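PDB 2CXI: phenylalanine--tRNA ligase beta subunit from Pyrococcus horikoshii, which catalyses, as part of an alpha2beta2 tetramer, the ATP-dependent attachment of phenylalanine to tRNA(Phe), this chain being an N-terminal fragment that includes the amino acid-editing domain. Local coordinates for residues L59-E63 against Q121-L125; R67-A72 against E308-Y312; P102-Y106 against R265-K269; A166-Y170 against I179-H183. All blocks are in the same frame, centred on the assembly; numbering follows the deposited sequence.

Starting from the N terminus, the chain opens interaction 1 at 59-63, interaction 2 at 67-72 and interaction 3 at 102-106 before closing any of them. Interaction 1 closes first, at 121-125, so it crosses both of the others; it joins the start of helix 62-72 to helix 116-133. Interaction 4, a short local closure of a turn onto helix 176-182, follows in series and is nested inside interaction 3, which closes at 265-269, bridges two strands of the large mixed sheet and is itself nested inside interaction 2. That last and widest loop, closing at 308-312, brings the B5 region back to helix 62-72, about 43 Å from interaction 4, centre to centre.

Interaction 1. Residues L59-E63 against Q121-L125; sequences LWSAE and QMIQL
Ala62 N donates to the side-chain oxygen of Gln121, with N to OE1 at 2.9 Å and an N-H...O angle of 165°. The donor stands above the amide plane, 39° out of it, so the bond is straight at the hydrogen but oblique at the oxygen. The other end of the amide is held too: Gln121 NE2 bonds the carbonyl of Asp5, which leaves the group little freedom to rotate. A bend at chi2 (-54°) carries the amide toward Ala62, whose CB rests 3.6 Å from Gln121 OE1. Closer to its backbone, Gln121 CB touches Glu63 OE2 at 3.6 Å as the two side chains run past each other in opposite directions. Glu63 turns back toward the helix start: its OE1 takes a 2.6 Å bond from Ser61 OG, the N-cap residue, while OE2 pairs with Arg257. One turn on, Leu125 straddles the same corner, CD1 at 3.7 Å from Trp60 O and CD2 at 3.9 Å from Ser61 OG. Helix 62-72 thus begins against the flank of helix 116-133, and an amide N-H of its first turn, which has no acceptor within its own helix, is satisfied in a buried place by a glutamine from the other.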
loop_
_atom_site.group_PDB
_atom_site.type_symbol
_atom_site.label_atom_id
_atom_site.label_comp_id
_atom_site.label_asym_id
_atom_site.label_seq_id
_atom_site.Cartn_x
_atom_site.Cartn_y
_atom_site.Cartn_z
ATOM N N LEU A 59 1.140 38.607 -13.630
ATOM C CA LEU A 59 1.733 39.904 -13.376
ATOM C C LEU A 59 1.268 40.502 -12.086
ATOM O O LEU A 59 1.583 41.671 -11.830
ATOM C CB LEU A 59 1.421 40.885 -14.535
ATOM C CG LEU A 59 2.407 41.038 -15.699
ATOM C CD1 LEU A 59 3.441 39.948 -15.764
ATOM C CD2 LEU A 59 1.781 41.265 -17.095
ATOM N N TRP A 60 0.545 39.749 -11.262
ATOM C CA TRP A 60 -0.065 40.328 -10.058
ATOM C C TRP A 60 0.620 40.010 -8.760
ATOM O O TRP A 60 -0.050 39.916 -7.712
ATOM C CB TRP A 60 -1.547 39.942 -9.930
ATOM C CG TRP A 60 -2.377 40.295 -11.072
ATOM C CD1 TRP A 60 -2.086 41.176 -12.088
ATOM C CD2 TRP A 60 -3.668 39.769 -11.355
ATOM N NE1 TRP A 60 -3.120 41.209 -12.988
ATOM C CE2 TRP A 60 -4.103 40.350 -12.559
ATOM C CE3 TRP A 60 -4.512 38.837 -10.705
ATOM C CZ2 TRP A 60 -5.338 40.045 -13.137
ATOM C CZ3 TRP A 60 -5.729 38.533 -11.291
ATOM C CH2 TRP A 60 -6.129 39.147 -12.492
ATOM N N SER A 61 1.943 39.816 -8.794
ATOM C CA SER A 61 2.696 39.658 -7.568
ATOM C C SER A 61 4.127 40.098 -7.793
ATOM O O SER A 61 4.561 40.263 -8.948
ATOM C CB SER A 61 2.684 38.174 -7.106
ATOM O OG SER A 61 3.486 37.400 -7.992
ATOM N N ALA A 62 4.884 40.173 -6.699
ATOM C CA ALA A 62 6.320 40.546 -6.775
ATOM C C ALA A 62 7.087 39.620 -7.701
ATOM O O ALA A 62 7.976 40.051 -8.459
ATOM C CB ALA A 62 6.964 40.507 -5.386
ATOM N N GLU A 63 6.753 38.322 -7.621
ATOM C CA GLU A 63 7.505 37.334 -8.405
ATOM C C GLU A 63 7.329 37.603 -9.900
ATOM O O GLU A 63 8.294 37.533 -10.678
ATOM C CB GLU A 63 7.092 35.874 -8.063
ATOM C CG GLU A 63 7.268 35.497 -6.590
ATOM C CD GLU A 63 6.079 35.878 -5.709
ATOM O OE1 GLU A 63 5.123 36.530 -6.175
ATOM O OE2 GLU A 63 6.077 35.507 -4.534
ATOM N N GLN A 121 3.273 37.733 -0.087
ATOM C CA GLN A 121 3.054 37.731 -1.534
ATOM C C GLN A 121 2.208 36.506 -2.019
ATOM O O GLN A 121 1.286 36.623 -2.863
ATOM C CB GLN A 121 4.394 37.759 -2.268
ATOM C CG GLN A 121 5.069 39.130 -2.287
ATOM C CD GLN A 121 4.127 40.194 -2.855
ATOM O OE1 GLN A 121 3.702 40.096 -4.012
ATOM N NE2 GLN A 121 3.721 41.136 -2.014
HETATM N N MSE A 122 2.563 35.335 -1.513
HETATM C CA MSE A 122 1.860 34.099 -1.874
HETATM C C MSE A 122 0.388 34.210 -1.476
HETATM O O MSE A 122 -0.489 33.918 -2.283
HETATM C CB MSE A 122 2.562 32.911 -1.210
HETATM C CG MSE A 122 2.066 31.512 -1.581
HETATM SE SE MSE A 122 2.978 30.119 -0.408
HETATM C CE MSE A 122 4.457 31.271 0.068
ATOM N N ILE A 123 0.107 34.680 -0.256
ATOM C CA ILE A 123 -1.268 34.935 0.206
ATOM C C ILE A 123 -2.039 36.011 -0.591
ATOM O O ILE A 123 -3.213 35.827 -0.931
ATOM C CB ILE A 123 -1.294 35.267 1.745
ATOM C CG1 ILE A 123 -0.797 34.055 2.562
ATOM C CG2 ILE A 123 -2.686 35.741 2.188
ATOM C CD1 ILE A 123 -0.799 34.244 4.126
ATOM N N GLN A 124 -1.391 37.140 -0.862
ATOM C CA GLN A 124 -2.033 38.200 -1.645
ATOM C C GLN A 124 -2.342 37.688 -3.079
ATOM O O GLN A 124 -3.413 37.970 -3.624
ATOM C CB GLN A 124 -1.104 39.386 -1.733
ATOM C CG GLN A 124 -1.663 40.536 -2.502
ATOM C CD GLN A 124 -0.767 41.761 -2.425
ATOM O OE1 GLN A 124 -1.211 42.833 -2.015
ATOM N NE2 GLN A 124 0.475 41.615 -2.874
ATOM N N LEU A 125 -1.410 36.934 -3.650
ATOM C CA LEU A 125 -1.593 36.371 -5.001
ATOM C C LEU A 125 -2.778 35.392 -5.047
ATOM O O LEU A 125 -3.647 35.432 -5.942
ATOM C CB LEU A 125 -0.297 35.755 -5.539
ATOM C CG LEU A 125 -0.371 35.186 -6.976
ATOM C CD1 LEU A 125 -0.746 36.265 -7.983
ATOM C CD2 LEU A 125 0.970 34.542 -7.328
#

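Interaction 2. Residues R67-A72 against E308-Y312; sequences RQIKWA and EKMMY
Met311, a selenomethionine in this crystal, lies over one face of the Trp71 indole, and this is the tight part of the contact. Its CG sits 3.5 Å from the centroid of the Trp71 five-membered ring, only 7° off the normal, a clear CH-pi contact. Further along, SE stands 4.5 Å from the centroid of the Trp71 six-membered ring, a Met-aromatic contact, and a bend at chi3 (-62°) then turns CE to within 3.3 Å of Gln68 OE1. At the edge of the indole, Glu308 O lies in the ring plane, 3.2 Å from Trp71 CD1. Lys309 O, also near that plane, is 3.3 Å from Trp71 CB. These carbonyls are turned toward Trp71 where the helix ends in a Schellman motif, with Met311 as its positive-phi residue.

The periphery is looser. Lys309, partly exposed, merely lays its CG 4.0 Å from Trp71 O with the rest of its chain extended. On another flank a water donates to Met310 O at 2.9 Å and makes a weak bond with Gln68 OE1. Trp71 NE1 is spoken for by Gly78 O. Helix 62-72 backs onto helix 21-30 through Ile69 and Ala72, while Met310 faces helix 335-346 and Tyr312 packs on strand 320-325, so the contact joins the B5 region to the N-terminal part of the chain.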
loop_
_atom_site.group_PDB
_atom_site.type_symbol
_atom_site.label_atom_id
_atom_site.label_comp_id
_atom_site.label_asym_id
_atom_site.label_seq_id
_atom_site.Cartn_x
_atom_site.Cartn_y
_atom_site.Cartn_z
ATOM N N ARG A 67 10.061 39.084 -12.570
ATOM C CA ARG A 67 10.363 38.241 -13.732
ATOM C C ARG A 67 10.312 39.115 -14.992
ATOM O O ARG A 67 11.263 39.139 -15.762
ATOM C CB ARG A 67 9.349 37.074 -13.794
ATOM C CG ARG A 67 9.638 35.951 -14.834
ATOM C CD ARG A 67 8.758 34.729 -14.518
ATOM N NE ARG A 67 7.359 35.137 -14.499
ATOM C CZ ARG A 67 6.401 34.615 -13.739
ATOM N NH1 ARG A 67 6.643 33.601 -12.891
ATOM N NH2 ARG A 67 5.175 35.112 -13.851
ATOM N N GLN A 68 9.239 39.882 -15.172
ATOM C CA GLN A 68 9.156 40.780 -16.311
ATOM C C GLN A 68 10.311 41.733 -16.406
ATOM O O GLN A 68 10.876 41.928 -17.492
ATOM C CB GLN A 68 7.920 41.653 -16.255
ATOM C CG GLN A 68 7.146 41.496 -17.458
ATOM C CD GLN A 68 6.262 40.381 -17.147
ATOM O OE1 GLN A 68 5.939 39.541 -17.993
ATOM N NE2 GLN A 68 5.884 40.322 -15.865
ATOM N N ILE A 69 10.619 42.370 -15.287
ATOM C CA ILE A 69 11.745 43.309 -15.252
ATOM C C ILE A 69 13.066 42.627 -15.619
ATOM O O ILE A 69 13.887 43.215 -16.324
ATOM C CB ILE A 69 11.780 44.045 -13.901
ATOM C CG1 ILE A 69 10.544 44.939 -13.795
ATOM C CG2 ILE A 69 13.083 44.898 -13.728
ATOM C CD1 ILE A 69 10.293 45.450 -12.338
ATOM N N LYS A 70 13.296 41.413 -15.119
ATOM C CA LYS A 70 14.540 40.698 -15.465
ATOM C C LYS A 70 14.654 40.524 -16.988
ATOM O O LYS A 70 15.738 40.703 -17.564
ATOM C CB LYS A 70 14.640 39.322 -14.758
ATOM C CG LYS A 70 15.098 39.435 -13.268
ATOM C CD LYS A 70 15.426 38.083 -12.652
ATOM C CE LYS A 70 14.171 37.263 -12.421
ATOM N NZ LYS A 70 14.532 36.106 -11.483
ATOM N N TRP A 71 13.548 40.154 -17.638
ATOM C CA TRP A 71 13.518 40.022 -19.099
ATOM C C TRP A 71 13.669 41.378 -19.807
ATOM O O TRP A 71 14.448 41.515 -20.776
ATOM C CB TRP A 71 12.226 39.292 -19.541
ATOM C CG TRP A 71 12.457 37.839 -19.840
ATOM C CD1 TRP A 71 12.554 37.277 -21.065
ATOM C CD2 TRP A 71 12.609 36.765 -18.887
ATOM N NE1 TRP A 71 12.758 35.911 -20.948
ATOM C CE2 TRP A 71 12.787 35.575 -19.619
ATOM C CE3 TRP A 71 12.610 36.693 -17.477
ATOM C CZ2 TRP A 71 12.995 34.323 -18.998
ATOM C CZ3 TRP A 71 12.799 35.445 -16.855
ATOM C CH2 TRP A 71 12.989 34.281 -17.620
ATOM N N ALA A 72 12.977 42.391 -19.311
ATOM C CA ALA A 72 13.116 43.741 -19.877
ATOM C C ALA A 72 14.571 44.227 -19.837
ATOM O O ALA A 72 15.055 44.854 -20.778
ATOM C CB ALA A 72 12.213 44.712 -19.146
ATOM N N GLU A 308 11.837 37.764 -27.694
ATOM C CA GLU A 308 12.609 37.120 -26.620
ATOM C C GLU A 308 12.605 37.894 -25.285
ATOM O O GLU A 308 12.608 37.268 -24.244
ATOM C CB GLU A 308 14.030 36.762 -27.078
ATOM C CG GLU A 308 14.035 35.688 -28.157
ATOM C CD GLU A 308 15.429 35.349 -28.666
ATOM O OE1 GLU A 308 16.294 36.239 -28.659
ATOM O OE2 GLU A 308 15.638 34.194 -29.096
ATOM N N LYS A 309 12.590 39.237 -25.324
ATOM C CA LYS A 309 12.393 40.056 -24.122
ATOM C C LYS A 309 11.002 39.908 -23.511
ATOM O O LYS A 309 10.809 40.291 -22.386
ATOM C CB LYS A 309 12.613 41.555 -24.425
ATOM C CG LYS A 309 14.048 41.949 -24.706
ATOM C CD LYS A 309 14.135 43.404 -25.178
ATOM C CE LYS A 309 15.576 43.724 -25.620
ATOM N NZ LYS A 309 15.763 45.203 -25.810
HETATM N N MSE A 310 10.045 39.388 -24.280
HETATM C CA MSE A 310 8.646 39.200 -23.847
HETATM C C MSE A 310 8.392 37.741 -23.463
HETATM O O MSE A 310 7.253 37.318 -23.255
HETATM C CB MSE A 310 7.685 39.674 -24.931
HETATM C CG MSE A 310 7.891 41.140 -25.288
HETATM SE SE MSE A 310 7.615 42.276 -23.630
HETATM C CE MSE A 310 5.648 42.043 -23.351
HETATM N N MSE A 311 9.487 37.003 -23.344
HETATM C CA MSE A 311 9.510 35.632 -22.818
HETATM C C MSE A 311 9.070 34.589 -23.836
HETATM O O MSE A 311 8.653 33.481 -23.453
HETATM C CB MSE A 311 8.717 35.492 -21.507
HETATM C CG MSE A 311 9.206 36.452 -20.411
HETATM SE SE MSE A 311 8.328 36.161 -18.713
HETATM C CE MSE A 311 6.658 36.523 -19.199
ATOM N N TYR A 312 9.220 34.905 -25.127
ATOM C CA TYR A 312 8.906 33.914 -26.161
ATOM C C TYR A 312 10.146 33.165 -26.614
ATOM O O TYR A 312 11.225 33.737 -26.714
ATOM C CB TYR A 312 8.283 34.518 -27.438
ATOM C CG TYR A 312 6.919 35.139 -27.314
ATOM C CD1 TYR A 312 5.756 34.428 -27.683
ATOM C CD2 TYR A 312 6.793 36.471 -26.914
ATOM C CE1 TYR A 312 4.495 35.027 -27.599
ATOM C CE2 TYR A 312 5.532 37.070 -26.833
ATOM C CZ TYR A 312 4.412 36.367 -27.189
ATOM O OH TYR A 312 3.182 36.987 -27.111
HETATM O O HOH W 1 5.668 38.877 -21.370
#

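Interaction 3. Residues P102-Y106 against R265-K269; sequences PYGVY and RVVYK
Tyr268 and Tyr103 both carry CG anti to their own carbonyl carbon (chi1 -73° and -59°), which brings the Tyr268 ring across to the 102-106 backbone with the Tyr103 side chain crossing it at about a right angle. The hydroxyl of Tyr268 ends on the main chain of Gly104, donating to its carbonyl with OH to O at 2.7 Å; the donor is tilted 30° from the carbonyl plane. The same OH lies in the plane of the Tyr103 ring, at its edge, 3.6 Å from CD1, and Tyr268 CE2 touches that CD1 at 3.8 Å. Strands 103-110 and 260-267 are antiparallel neighbours in the mixed sheet of the B3/4 domain, but they diverge toward the tyrosines, from 6.9 Å between Val105 CA and Val266 CA to 9.1 Å between Tyr103 CA and Tyr268 CA. In this part of the sheet the two segments meet through side chains and the Tyr268-Gly104 bond. Each strand keeps other partners: Tyr103 and Val105 bond to strand 231-237, Val266 to Ile273. Beside the tyrosines, Val266 directs both methyls across, CG1 toward Gly104 O at 3.7 Å and CG2 into the edge of the Tyr106 ring, 3.8 Å from CD2. Phe271 stacks on the Tyr268 ring.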
loop_
_atom_site.group_PDB
_atom_site.type_symbol
_atom_site.label_atom_id
_atom_site.label_comp_id
_atom_site.label_asym_id
_atom_site.label_seq_id
_atom_site.Cartn_x
_atom_site.Cartn_y
_atom_site.Cartn_z
ATOM N N PRO A 102 -16.726 20.945 -9.709
ATOM C CA PRO A 102 -16.241 19.719 -10.356
ATOM C C PRO A 102 -14.732 19.493 -10.386
ATOM O O PRO A 102 -14.316 18.337 -10.230
ATOM C CB PRO A 102 -16.808 19.821 -11.792
ATOM C CG PRO A 102 -17.140 21.298 -11.984
ATOM C CD PRO A 102 -17.523 21.785 -10.628
ATOM N N TYR A 103 -13.919 20.545 -10.575
ATOM C CA TYR A 103 -12.473 20.364 -10.849
ATOM C C TYR A 103 -11.580 20.779 -9.708
ATOM O O TYR A 103 -11.827 21.795 -9.081
ATOM C CB TYR A 103 -12.032 21.105 -12.128
ATOM C CG TYR A 103 -12.802 20.614 -13.322
ATOM C CD1 TYR A 103 -12.550 19.329 -13.849
ATOM C CD2 TYR A 103 -13.815 21.395 -13.906
ATOM C CE1 TYR A 103 -13.301 18.849 -14.946
ATOM C CE2 TYR A 103 -14.554 20.938 -14.995
ATOM C CZ TYR A 103 -14.290 19.660 -15.502
ATOM O OH TYR A 103 -15.014 19.214 -16.578
ATOM N N GLY A 104 -10.546 19.962 -9.465
ATOM C CA GLY A 104 -9.412 20.245 -8.565
ATOM C C GLY A 104 -8.137 19.876 -9.336
ATOM O O GLY A 104 -8.076 18.848 -10.063
ATOM N N VAL A 105 -7.127 20.735 -9.235
ATOM C CA VAL A 105 -5.790 20.436 -9.746
ATOM C C VAL A 105 -4.841 20.828 -8.615
ATOM O O VAL A 105 -5.184 21.671 -7.749
ATOM C CB VAL A 105 -5.447 21.210 -11.063
ATOM C CG1 VAL A 105 -6.360 20.697 -12.235
ATOM C CG2 VAL A 105 -5.650 22.760 -10.858
ATOM N N TYR A 106 -3.653 20.238 -8.633
ATOM C CA TYR A 106 -2.773 20.210 -7.464
ATOM C C TYR A 106 -1.300 20.290 -7.861
ATOM O O TYR A 106 -0.894 19.835 -8.937
ATOM C CB TYR A 106 -3.020 18.915 -6.642
ATOM C CG TYR A 106 -4.503 18.791 -6.311
ATOM C CD1 TYR A 106 -5.025 19.368 -5.153
ATOM C CD2 TYR A 106 -5.378 18.184 -7.205
ATOM C CE1 TYR A 106 -6.391 19.332 -4.884
ATOM C CE2 TYR A 106 -6.734 18.143 -6.958
ATOM C CZ TYR A 106 -7.227 18.730 -5.800
ATOM O OH TYR A 106 -8.568 18.708 -5.602
ATOM N N ARG A 265 -0.486 13.210 -9.378
ATOM C CA ARG A 265 -1.429 12.423 -10.190
ATOM C C ARG A 265 -2.829 12.706 -9.682
ATOM O O ARG A 265 -3.124 12.500 -8.508
ATOM C CB ARG A 265 -1.072 10.922 -10.022
ATOM C CG ARG A 265 -1.849 9.956 -10.865
ATOM C CD ARG A 265 -1.244 8.506 -10.817
ATOM N NE ARG A 265 -1.724 7.873 -9.631
ATOM C CZ ARG A 265 -2.701 6.973 -9.562
ATOM N NH1 ARG A 265 -3.307 6.481 -10.639
ATOM N NH2 ARG A 265 -3.040 6.541 -8.368
ATOM N N VAL A 266 -3.700 13.208 -10.551
ATOM C CA VAL A 266 -5.007 13.592 -10.115
ATOM C C VAL A 266 -5.996 12.652 -10.812
ATOM O O VAL A 266 -6.122 12.696 -12.039
ATOM C CB VAL A 266 -5.368 15.047 -10.440
ATOM C CG1 VAL A 266 -6.687 15.449 -9.727
ATOM C CG2 VAL A 266 -4.214 16.020 -10.061
ATOM N N VAL A 267 -6.694 11.872 -10.001
ATOM C CA VAL A 267 -7.574 10.772 -10.452
ATOM C C VAL A 267 -9.052 11.160 -10.372
ATOM O O VAL A 267 -9.651 11.400 -9.279
ATOM C CB VAL A 267 -7.226 9.431 -9.695
ATOM C CG1 VAL A 267 -8.037 8.200 -10.277
ATOM C CG2 VAL A 267 -5.780 9.143 -9.795
ATOM N N TYR A 268 -9.649 11.250 -11.546
ATOM C CA TYR A 268 -11.066 11.455 -11.690
ATOM C C TYR A 268 -11.713 10.102 -12.022
ATOM O O TYR A 268 -11.012 9.143 -12.252
ATOM C CB TYR A 268 -11.327 12.453 -12.816
ATOM C CG TYR A 268 -10.988 13.908 -12.486
ATOM C CD1 TYR A 268 -9.655 14.332 -12.407
ATOM C CD2 TYR A 268 -12.009 14.841 -12.233
ATOM C CE1 TYR A 268 -9.336 15.703 -12.120
ATOM C CE2 TYR A 268 -11.702 16.194 -11.919
ATOM C CZ TYR A 268 -10.378 16.593 -11.871
ATOM O OH TYR A 268 -10.094 17.910 -11.602
ATOM N N LYS A 269 -13.032 10.016 -12.029
ATOM C CA LYS A 269 -13.679 8.739 -12.344
ATOM C C LYS A 269 -13.271 8.239 -13.734
ATOM O O LYS A 269 -12.838 7.101 -13.847
ATOM C CB LYS A 269 -15.204 8.795 -12.183
ATOM C CG LYS A 269 -15.932 7.467 -12.458
ATOM C CD LYS A 269 -15.510 6.373 -11.452
ATOM C CE LYS A 269 -16.221 5.034 -11.724
ATOM N NZ LYS A 269 -17.717 5.197 -11.629
#

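Interaction 4. Residues A166-Y170 against I179-H183; sequences APLGY and ILEKH
His183 reaches from the end of helix 176-182 into the turn at Pro167-Tyr170. From CB the chain continues with CG anti to the backbone N (chi1 -160°), which sends the imidazole across to the turn. Its CD2 touches both Pro167 CB at 3.8 Å and Tyr170 CE2 at 3.5 Å, which approach from directions roughly at right angles. The tip, NE2, donates to Leu168 O at 2.9 Å; the oxygen lies in the ring plane and the donor in the carbonyl plane, with an N-H...O angle of 161°. The other ring nitrogen, ND1, accepts the N-H of Lys185, so His183, which follows helix 176-182, is also the N-cap of helix 184-189. Those two bonds fix the ring's rotation and are consistent with the proton sitting on NE2. The turn it grips is a type II beta turn closed by Tyr170 N to Pro167 O, with Gly169 at its positive-phi corner, inside the B3/4 domain. The Tyr170 ring is inclined to the imidazole, planes 42° apart, and its OH comes to 3.7 Å from Lys182 O. The Pro167 ring meets the Ile179 side chain, CG against CG1 at 3.9 Å. Ile216 of strand 216-217 touches Pro167, Ile179 and His183 alike.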
loop_
_atom_site.group_PDB
_atom_site.type_symbol
_atom_site.label_atom_id
_atom_site.label_comp_id
_atom_site.label_asym_id
_atom_site.label_seq_id
_atom_site.Cartn_x
_atom_site.Cartn_y
_atom_site.Cartn_z
ATOM N N ALA A 166 -12.515 22.043 12.536
ATOM C CA ALA A 166 -12.349 23.364 13.135
ATOM C C ALA A 166 -11.854 24.288 12.042
ATOM O O ALA A 166 -10.703 24.127 11.579
ATOM C CB ALA A 166 -11.311 23.318 14.285
ATOM N N PRO A 167 -12.695 25.236 11.618
ATOM C CA PRO A 167 -12.275 26.172 10.560
ATOM C C PRO A 167 -11.287 27.189 11.133
ATOM O O PRO A 167 -11.219 27.371 12.360
ATOM C CB PRO A 167 -13.596 26.810 10.094
ATOM C CG PRO A 167 -14.480 26.811 11.378
ATOM C CD PRO A 167 -14.063 25.529 12.123
ATOM N N LEU A 168 -10.485 27.781 10.253
ATOM C CA LEU A 168 -9.505 28.791 10.599
ATOM C C LEU A 168 -10.117 29.868 11.504
ATOM O O LEU A 168 -11.142 30.474 11.164
ATOM C CB LEU A 168 -8.972 29.473 9.337
ATOM C CG LEU A 168 -7.925 30.564 9.560
ATOM C CD1 LEU A 168 -6.568 29.961 9.766
ATOM C CD2 LEU A 168 -7.897 31.537 8.388
ATOM N N GLY A 169 -9.431 30.095 12.619
ATOM C CA GLY A 169 -9.808 31.083 13.633
ATOM C C GLY A 169 -10.647 30.510 14.767
ATOM O O GLY A 169 -11.026 31.256 15.663
ATOM N N TYR A 170 -10.946 29.206 14.727
ATOM C CA TYR A 170 -11.794 28.539 15.744
ATOM C C TYR A 170 -11.094 27.280 16.274
ATOM O O TYR A 170 -10.528 26.506 15.487
ATOM C CB TYR A 170 -13.157 28.142 15.166
ATOM C CG TYR A 170 -14.066 29.297 14.815
ATOM C CD1 TYR A 170 -15.240 29.547 15.556
ATOM C CD2 TYR A 170 -13.761 30.153 13.759
ATOM C CE1 TYR A 170 -16.094 30.615 15.215
ATOM C CE2 TYR A 170 -14.581 31.219 13.419
ATOM C CZ TYR A 170 -15.742 31.451 14.153
ATOM O OH TYR A 170 -16.545 32.510 13.806
ATOM N N ILE A 179 -20.465 25.894 9.999
ATOM C CA ILE A 179 -19.427 26.768 9.444
ATOM C C ILE A 179 -20.028 27.753 8.439
ATOM O O ILE A 179 -19.740 28.953 8.497
ATOM C CB ILE A 179 -18.264 25.948 8.822
ATOM C CG1 ILE A 179 -17.595 25.035 9.890
ATOM C CG2 ILE A 179 -17.225 26.891 8.200
ATOM C CD1 ILE A 179 -16.516 24.030 9.286
ATOM N N LEU A 180 -20.863 27.258 7.517
ATOM C CA LEU A 180 -21.543 28.149 6.542
ATOM C C LEU A 180 -22.355 29.234 7.240
ATOM O O LEU A 180 -22.366 30.387 6.815
ATOM C CB LEU A 180 -22.429 27.360 5.590
ATOM C CG LEU A 180 -21.712 26.412 4.621
ATOM C CD1 LEU A 180 -22.616 26.095 3.478
ATOM C CD2 LEU A 180 -20.420 27.054 4.085
ATOM N N GLU A 181 -22.986 28.859 8.348
ATOM C CA GLU A 181 -23.817 29.776 9.138
ATOM C C GLU A 181 -23.007 30.778 9.964
ATOM O O GLU A 181 -23.259 31.971 9.912
ATOM C CB GLU A 181 -24.733 28.927 10.034
ATOM C CG GLU A 181 -25.838 29.677 10.743
ATOM C CD GLU A 181 -26.325 28.941 11.995
ATOM O OE1 GLU A 181 -26.103 27.699 12.115
ATOM O OE2 GLU A 181 -26.922 29.613 12.877
ATOM N N LYS A 182 -22.013 30.297 10.703
ATOM C CA LYS A 182 -21.290 31.097 11.703
ATOM C C LYS A 182 -19.988 31.763 11.254
ATOM O O LYS A 182 -19.643 32.834 11.747
ATOM C CB LYS A 182 -20.945 30.214 12.917
ATOM C CG LYS A 182 -22.164 29.702 13.655
ATOM C CD LYS A 182 -22.841 30.857 14.409
ATOM C CE LYS A 182 -24.338 30.850 14.181
ATOM N NZ LYS A 182 -24.937 29.580 14.710
ATOM N N HIS A 183 -19.219 31.100 10.395
ATOM C CA HIS A 183 -17.931 31.650 9.979
ATOM C C HIS A 183 -18.142 32.829 9.031
ATOM O O HIS A 183 -18.995 32.781 8.146
ATOM C CB HIS A 183 -17.072 30.578 9.283
ATOM C CG HIS A 183 -15.624 30.914 9.272
ATOM N ND1 HIS A 183 -15.094 31.876 8.445
ATOM C CD2 HIS A 183 -14.599 30.458 10.029
ATOM C CE1 HIS A 183 -13.800 31.995 8.685
ATOM N NE2 HIS A 183 -13.472 31.145 9.639
#